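Local coordinates for UDP-glucose:anthocyanidin 3-O-glucosyltransferase (Clitoria ternatea, PDB 4REM), which is a plant glycosyltransferase of the GT-B class, built from two Rossmann-like domains, each with a central parallel beta-sheet, at residues 66-71 against 82-87; 113-118 against 131-136. All coordinates share one frame; numbering follows the deposited sequence.

Contact 1 of 2, residues 66-71 against 82-87; sequences DGIPEG and LDLFLS. With DLM (3,5,7-trihydroxy-2-(3,4,5-trihydroxyphenyl)chromenium), chain B.
Gly67 meets the helix with its bare backbone: its CA directs a C-H at the carbonyl oxygen of Leu84, CA to O 3.4 Å, with an angle of 164° at the hydrogen. Glycine suits this place on two counts, since its CA faces the helix closely where a side chain would have no room, and its phi is positive (82°). Just before it, the Asp66 carbonyl oxygen rests 3.4 Å from Phe85 CA. Leu84 packs CB and CD2 against the Gly67 carbonyl oxygen, and in the apolar part of the contact it brings CD1 to 3.8 Å from Ile68 CG1. These two branched side chains run at about a right angle to each other. Phe85 has CG anti to its backbone N (chi1 172°), which turns the ring so that its edge comes to Asp66 CA.

Behind this first shell, an Asx turn shapes the loop. Asp66 OD1 accepts from Ile68 N at 2.8 Å, from above the carboxylate plane, and Ser65 OG bonds to Gly67 N. One turn back along the helix, Leu82 CD1 packs 3.4 Å from C18 of DLM. The contact lies at the surface, where the loop following edge strand 59-64 passes over helix 80-86; Phe85 reaches Thr42 of strand 36-42, while Leu86 leans on helix 191-196.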
loop_
_atom_site.group_PDB
_atom_site.type_symbol
_atom_site.label_atom_id
_atom_site.label_comp_id
_atom_site.label_asym_id
_atom_site.label_seq_id
_atom_site.Cartn_x
_atom_site.Cartn_y
_atom_site.Cartn_z
ATOM N N ASP A 66 7.590 -5.306 -20.404
ATOM C CA ASP A 66 7.179 -4.177 -19.578
ATOM C C ASP A 66 6.435 -3.133 -20.405
ATOM O O ASP A 66 5.967 -2.123 -19.880
ATOM C CB ASP A 66 8.385 -3.544 -18.867
ATOM C CG ASP A 66 9.453 -3.048 -19.833
ATOM O OD1 ASP A 66 9.257 -3.131 -21.064
ATOM O OD2 ASP A 66 10.496 -2.562 -19.353
ATOM N N GLY A 67 6.335 -3.383 -21.707
ATOM C CA GLY A 67 5.663 -2.464 -22.604
ATOM C C GLY A 67 6.538 -1.306 -23.038
ATOM O O GLY A 67 6.070 -0.386 -23.708
ATOM N N ILE A 68 7.809 -1.349 -22.653
ATOM C CA ILE A 68 8.756 -0.312 -23.036
ATOM C C ILE A 68 9.690 -0.831 -24.123
ATOM O O ILE A 68 10.624 -1.579 -23.839
ATOM C CB ILE A 68 9.584 0.181 -21.830
ATOM C CG1 ILE A 68 8.669 0.616 -20.685
ATOM C CG2 ILE A 68 10.502 1.326 -22.238
ATOM C CD1 ILE A 68 9.409 1.103 -19.456
ATOM N N PRO A 69 9.432 -0.432 -25.379
ATOM C CA PRO A 69 10.253 -0.828 -26.528
ATOM C C PRO A 69 11.681 -0.334 -26.366
ATOM O O PRO A 69 11.893 0.751 -25.824
ATOM C CB PRO A 69 9.585 -0.105 -27.701
ATOM C CG PRO A 69 8.185 0.151 -27.250
ATOM C CD PRO A 69 8.300 0.419 -25.781
ATOM N N GLU A 70 12.645 -1.123 -26.827
ATOM C CA GLU A 70 14.050 -0.752 -26.718
ATOM C C GLU A 70 14.322 0.517 -27.517
ATOM O O GLU A 70 13.989 0.602 -28.700
ATOM C CB GLU A 70 14.942 -1.897 -27.202
ATOM C CG GLU A 70 16.411 -1.751 -26.829
ATOM C CD GLU A 70 17.249 -2.915 -27.319
ATOM O OE1 GLU A 70 16.792 -3.628 -28.236
ATOM O OE2 GLU A 70 18.358 -3.120 -26.784
ATOM N N GLY A 71 14.919 1.506 -26.859
ATOM C CA GLY A 71 15.173 2.791 -27.482
ATOM C C GLY A 71 14.374 3.903 -26.833
ATOM O O GLY A 71 14.817 5.051 -26.788
ATOM N N LEU A 82 3.359 2.682 -16.013
ATOM C CA LEU A 82 2.151 1.939 -15.678
ATOM C C LEU A 82 1.282 1.775 -16.923
ATOM O O LEU A 82 0.787 0.682 -17.210
ATOM C CB LEU A 82 1.360 2.654 -14.579
ATOM C CG LEU A 82 2.113 3.254 -13.392
ATOM C CD1 LEU A 82 1.138 3.900 -12.424
ATOM C CD2 LEU A 82 2.953 2.223 -12.673
ATOM N N ASP A 83 1.104 2.870 -17.659
ATOM C CA ASP A 83 0.310 2.862 -18.883
ATOM C C ASP A 83 0.921 1.949 -19.938
ATOM O O ASP A 83 0.213 1.217 -20.626
ATOM C CB ASP A 83 0.185 4.278 -19.447
ATOM C CG ASP A 83 -0.727 5.159 -18.622
ATOM O OD1 ASP A 83 -1.586 4.616 -17.901
ATOM O OD2 ASP A 83 -0.588 6.396 -18.703
ATOM N N LEU A 84 2.243 2.004 -20.059
ATOM C CA LEU A 84 2.961 1.197 -21.037
ATOM C C LEU A 84 2.816 -0.305 -20.775
ATOM O O LEU A 84 2.634 -1.085 -21.708
ATOM C CB LEU A 84 4.434 1.608 -21.098
ATOM C CG LEU A 84 4.688 2.944 -21.794
ATOM C CD1 LEU A 84 6.155 3.333 -21.729
ATOM C CD2 LEU A 84 4.213 2.880 -23.236
ATOM N N PHE A 85 2.883 -0.706 -19.508
ATOM C CA PHE A 85 2.678 -2.106 -19.155
ATOM C C PHE A 85 1.232 -2.522 -19.402
ATOM O O PHE A 85 0.972 -3.587 -19.954
ATOM C CB PHE A 85 3.059 -2.386 -17.699
ATOM C CG PHE A 85 2.683 -3.768 -17.239
ATOM C CD1 PHE A 85 3.422 -4.872 -17.644
ATOM C CD2 PHE A 85 1.583 -3.967 -16.416
ATOM C CE1 PHE A 85 3.073 -6.148 -17.233
ATOM C CE2 PHE A 85 1.229 -5.240 -16.003
ATOM C CZ PHE A 85 1.978 -6.331 -16.409
ATOM N N LEU A 86 0.297 -1.676 -18.987
ATOM C CA LEU A 86 -1.120 -1.975 -19.143
ATOM C C LEU A 86 -1.526 -2.035 -20.617
ATOM O O LEU A 86 -2.498 -2.700 -20.974
ATOM C CB LEU A 86 -1.972 -0.958 -18.383
ATOM C CG LEU A 86 -1.928 -1.040 -16.859
ATOM C CD1 LEU A 86 -2.677 0.122 -16.232
ATOM C CD2 LEU A 86 -2.504 -2.355 -16.378
ATOM N N SER A 87 -0.769 -1.347 -21.468
ATOM C CA SER A 87 -1.051 -1.321 -22.899
ATOM C C SER A 87 -0.718 -2.653 -23.561
ATOM O O SER A 87 -1.220 -2.957 -24.642
ATOM C CB SER A 87 -0.277 -0.192 -23.581
ATOM O OG SER A 87 1.118 -0.401 -23.490
HETATM O O12 DLM B . -1.977 4.953 -7.860
HETATM C C11 DLM B . -1.013 4.052 -7.481
HETATM C C14 DLM B . 0.329 4.208 -8.121
HETATM C C15 DLM B . 1.344 3.259 -7.984
HETATM C C1 DLM B . -5.879 4.785 -6.247
HETATM C C2 DLM B . -4.973 3.829 -5.800
HETATM O O21 DLM B . 3.564 2.487 -8.440
HETATM O O22 DLM B . 1.894 6.757 -10.259
HETATM C C3 DLM B . -3.587 3.849 -6.341
HETATM C C18 DLM B . 1.733 5.619 -9.524
HETATM C C19 DLM B . 0.529 5.360 -8.879
HETATM C C17 DLM B . 2.836 4.638 -9.405
HETATM O O24 DLM B . 4.033 4.852 -10.022
HETATM C C16 DLM B . 2.588 3.424 -8.590
HETATM C C10 DLM B . -1.347 2.989 -6.477
HETATM O O27 DLM B . -0.433 2.069 -6.058
HETATM C C9 DLM B . -2.629 2.927 -5.941
HETATM C C4 DLM B . -3.240 4.892 -7.336
HETATM C C5 DLM B . -4.218 5.800 -7.721
HETATM C C6 DLM B . -5.508 5.748 -7.187
HETATM O O29 DLM B . -6.431 6.663 -7.597
HETATM O O30 DLM B . -5.349 2.894 -4.884
#

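Contact 2 of 2, residues 113-118 against 131-136; sequences ADAFVT and WIAFWP. With DLM (3,5,7-trihydroxy-2-(3,4,5-trihydroxyphenyl)chromenium), chain B.
Ala115 CB meets the indole of Trp135 at its edge, in the ring plane, 3.6 Å from CE3; its other side-chain neighbour across the contact is Ala133 CB. A side chain as small as this methyl lets the turn lie close to the strand. Next along, Phe116 directs its edge at the face of Trp135 in an offset edge-to-face pair, centroids 6.0 Å apart and planes at 89°. The neighbouring part of the same phenyl rim, CE2 and CZ, meets DLM: Phe116 CE2 lies 3.7 Å from DLM C9, with the ligand at the ring edge. A flat apolar side chain can thus meet both the tryptophan and the ligand.

Asp114 fixes the turn that presents Phe116. Its CG stands anti to the backbone N (chi1 -173°), and OD2 accepts from Phe116 N at 2.9 Å through its anti lone pair, closing an Asx turn within a type I beta turn. The other oxygen, OD1, bonds to His17 ND1 and lies 3.6 Å from Pro136 CG. Since His17 NE2 bonds to DLM, Asp114 is a second-shell residue holding the histidine in place.

Beneath these side chains the strands pair in parallel. Ala113 N donates to Ile132 O (2.9 Å), Phe134 N returns a bond to Ala113 O, and Ala115 N continues the ladder to Phe134 O. Ala113 CB tucks 3.5 Å from Trp131 NE1, whose N-H is satisfied by Ser120 OG on helix 119-127. The two strands are joined through that helix as a beta-alpha-beta unit, with strand 110-114 flanked on its other side by strand 6-10 and strand 131-135 by strand 208-211.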
loop_
_atom_site.group_PDB
_atom_site.type_symbol
_atom_site.label_atom_id
_atom_site.label_comp_id
_atom_site.label_asym_id
_atom_site.label_seq_id
_atom_site.Cartn_x
_atom_site.Cartn_y
_atom_site.Cartn_z
ATOM N N ALA A 113 -4.292 -12.263 -9.214
ATOM C CA ALA A 113 -3.754 -11.072 -9.852
ATOM C C ALA A 113 -4.024 -9.828 -9.028
ATOM O O ALA A 113 -5.044 -9.736 -8.342
ATOM C CB ALA A 113 -4.330 -10.915 -11.247
ATOM N N ASP A 114 -3.097 -8.877 -9.092
ATOM C CA ASP A 114 -3.335 -7.550 -8.555
ATOM C C ASP A 114 -4.544 -6.986 -9.291
ATOM O O ASP A 114 -4.663 -7.145 -10.505
ATOM C CB ASP A 114 -2.113 -6.663 -8.785
ATOM C CG ASP A 114 -2.232 -5.310 -8.107
ATOM O OD1 ASP A 114 -1.502 -5.075 -7.124
ATOM O OD2 ASP A 114 -3.051 -4.484 -8.561
ATOM N N ALA A 115 -5.447 -6.340 -8.560
ATOM C CA ALA A 115 -6.701 -5.866 -9.134
ATOM C C ALA A 115 -6.502 -4.906 -10.307
ATOM O O ALA A 115 -7.397 -4.744 -11.139
ATOM C CB ALA A 115 -7.565 -5.226 -8.059
ATOM N N PHE A 116 -5.332 -4.276 -10.368
ATOM C CA PHE A 116 -5.033 -3.314 -11.426
ATOM C C PHE A 116 -4.779 -3.992 -12.772
ATOM O O PHE A 116 -5.007 -3.400 -13.825
ATOM C CB PHE A 116 -3.834 -2.436 -11.043
ATOM C CG PHE A 116 -4.121 -1.447 -9.941
ATOM C CD1 PHE A 116 -5.398 -1.311 -9.414
ATOM C CD2 PHE A 116 -3.106 -0.644 -9.442
ATOM C CE1 PHE A 116 -5.654 -0.400 -8.400
ATOM C CE2 PHE A 116 -3.357 0.272 -8.434
ATOM C CZ PHE A 116 -4.630 0.393 -7.911
ATOM N N VAL A 117 -4.301 -5.232 -12.736
ATOM C CA VAL A 117 -4.075 -6.000 -13.957
ATOM C C VAL A 117 -5.398 -6.593 -14.440
ATOM O O VAL A 117 -5.613 -7.804 -14.382
ATOM C CB VAL A 117 -3.029 -7.114 -13.735
ATOM C CG1 VAL A 117 -2.564 -7.696 -15.061
ATOM C CG2 VAL A 117 -1.839 -6.561 -12.973
ATOM N N THR A 118 -6.280 -5.723 -14.923
ATOM C CA THR A 118 -7.627 -6.124 -15.321
ATOM C C THR A 118 -7.649 -7.045 -16.537
ATOM O O THR A 118 -8.633 -7.745 -16.769
ATOM C CB THR A 118 -8.529 -4.900 -15.580
ATOM O OG1 THR A 118 -7.889 -4.017 -16.507
ATOM C CG2 THR A 118 -8.796 -4.157 -14.289
ATOM N N TRP A 131 -10.771 -16.280 -11.045
ATOM C CA TRP A 131 -9.895 -15.121 -11.003
ATOM C C TRP A 131 -9.950 -14.467 -9.627
ATOM O O TRP A 131 -11.011 -14.040 -9.172
ATOM C CB TRP A 131 -10.282 -14.119 -12.090
ATOM C CG TRP A 131 -9.328 -12.978 -12.212
ATOM C CD1 TRP A 131 -8.025 -13.039 -12.609
ATOM C CD2 TRP A 131 -9.600 -11.599 -11.940
ATOM N NE1 TRP A 131 -7.469 -11.785 -12.596
ATOM C CE2 TRP A 131 -8.417 -10.882 -12.189
ATOM C CE3 TRP A 131 -10.732 -10.903 -11.509
ATOM C CZ2 TRP A 131 -8.334 -9.497 -12.024
ATOM C CZ3 TRP A 131 -10.648 -9.533 -11.344
ATOM C CH2 TRP A 131 -9.458 -8.844 -11.599
ATOM N N ILE A 132 -8.803 -14.402 -8.962
ATOM C CA ILE A 132 -8.737 -13.843 -7.620
ATOM C C ILE A 132 -8.022 -12.499 -7.629
ATOM O O ILE A 132 -6.831 -12.417 -7.916
ATOM C CB ILE A 132 -8.034 -14.812 -6.651
ATOM C CG1 ILE A 132 -8.824 -16.117 -6.552
ATOM C CG2 ILE A 132 -7.876 -14.177 -5.277
ATOM C CD1 ILE A 132 -8.071 -17.249 -5.888
ATOM N N ALA A 133 -8.762 -11.440 -7.319
ATOM C CA ALA A 133 -8.190 -10.102 -7.279
ATOM C C ALA A 133 -7.485 -9.848 -5.947
ATOM O O ALA A 133 -8.036 -10.132 -4.882
ATOM C CB ALA A 133 -9.267 -9.058 -7.525
ATOM N N PHE A 134 -6.269 -9.315 -6.014
ATOM C CA PHE A 134 -5.524 -8.955 -4.813
ATOM C C PHE A 134 -5.523 -7.439 -4.636
ATOM O O PHE A 134 -5.295 -6.698 -5.594
ATOM C CB PHE A 134 -4.092 -9.487 -4.893
ATOM C CG PHE A 134 -3.233 -9.101 -3.723
ATOM C CD1 PHE A 134 -3.483 -9.615 -2.459
ATOM C CD2 PHE A 134 -2.164 -8.233 -3.889
ATOM C CE1 PHE A 134 -2.690 -9.265 -1.380
ATOM C CE2 PHE A 134 -1.366 -7.879 -2.815
ATOM C CZ PHE A 134 -1.630 -8.394 -1.559
ATOM N N TRP A 135 -5.776 -6.986 -3.411
ATOM C CA TRP A 135 -5.918 -5.559 -3.133
ATOM C C TRP A 135 -4.977 -5.072 -2.030
ATOM O O TRP A 135 -5.305 -5.152 -0.843
ATOM C CB TRP A 135 -7.366 -5.246 -2.765
ATOM C CG TRP A 135 -7.674 -3.790 -2.718
ATOM C CD1 TRP A 135 -7.722 -2.997 -1.610
ATOM C CD2 TRP A 135 -7.979 -2.944 -3.828
ATOM N NE1 TRP A 135 -8.038 -1.711 -1.961
ATOM C CE2 TRP A 135 -8.207 -1.652 -3.327
ATOM C CE3 TRP A 135 -8.090 -3.153 -5.208
ATOM C CZ2 TRP A 135 -8.534 -0.571 -4.147
ATOM C CZ3 TRP A 135 -8.414 -2.084 -6.022
ATOM C CH2 TRP A 135 -8.630 -0.810 -5.492
ATOM N N PRO A 136 -3.799 -4.561 -2.426
ATOM C CA PRO A 136 -2.787 -4.054 -1.496
ATOM C C PRO A 136 -2.926 -2.554 -1.239
ATOM O O PRO A 136 -2.066 -1.964 -0.586
ATOM C CB PRO A 136 -1.487 -4.320 -2.249
ATOM C CG PRO A 136 -1.867 -4.103 -3.682
ATOM C CD PRO A 136 -3.297 -4.582 -3.814
HETATM O O12 DLM B . -1.977 4.953 -7.860
HETATM C C11 DLM B . -1.013 4.052 -7.481
HETATM C C14 DLM B . 0.329 4.208 -8.121
HETATM C C15 DLM B . 1.344 3.259 -7.984
HETATM C C1 DLM B . -5.879 4.785 -6.247
HETATM C C2 DLM B . -4.973 3.829 -5.800
HETATM O O21 DLM B . 3.564 2.487 -8.440
HETATM O O22 DLM B . 1.894 6.757 -10.259
HETATM C C3 DLM B . -3.587 3.849 -6.341
HETATM C C18 DLM B . 1.733 5.619 -9.524
HETATM C C19 DLM B . 0.529 5.360 -8.879
HETATM C C17 DLM B . 2.836 4.638 -9.405
HETATM O O24 DLM B . 4.033 4.852 -10.022
HETATM C C16 DLM B . 2.588 3.424 -8.590
HETATM C C10 DLM B . -1.347 2.989 -6.477
HETATM O O27 DLM B . -0.433 2.069 -6.058
HETATM C C9 DLM B . -2.629 2.927 -5.941
HETATM C C4 DLM B . -3.240 4.892 -7.336
HETATM C C5 DLM B . -4.218 5.800 -7.721
HETATM C C6 DLM B . -5.508 5.748 -7.187
HETATM O O29 DLM B . -6.431 6.663 -7.597
HETATM O O30 DLM B . -5.349 2.894 -4.884
#

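The two contacts follow one another along the chain, 66-71 with 82-87 closing before 113-118 with 131-136 opens, and their centres are 19 Å apart. Both belong to the domain built on the seven-stranded parallel sheet. Contact 2 joins two of its inner strands, whereas contact 1 lies at the surface, past the C-terminal end of edge strand 59-64. They meet directly where Leu86 CD2 packs 3.7 Å from Phe116 O. Each also reaches DLM, contact 1 through Leu82 on the trihydroxyphenyl ring and contact 2 through Phe116 on the chromenium part. The ligand is therefore lined both by helix 80-86 and by the turn that follows strand 110-114.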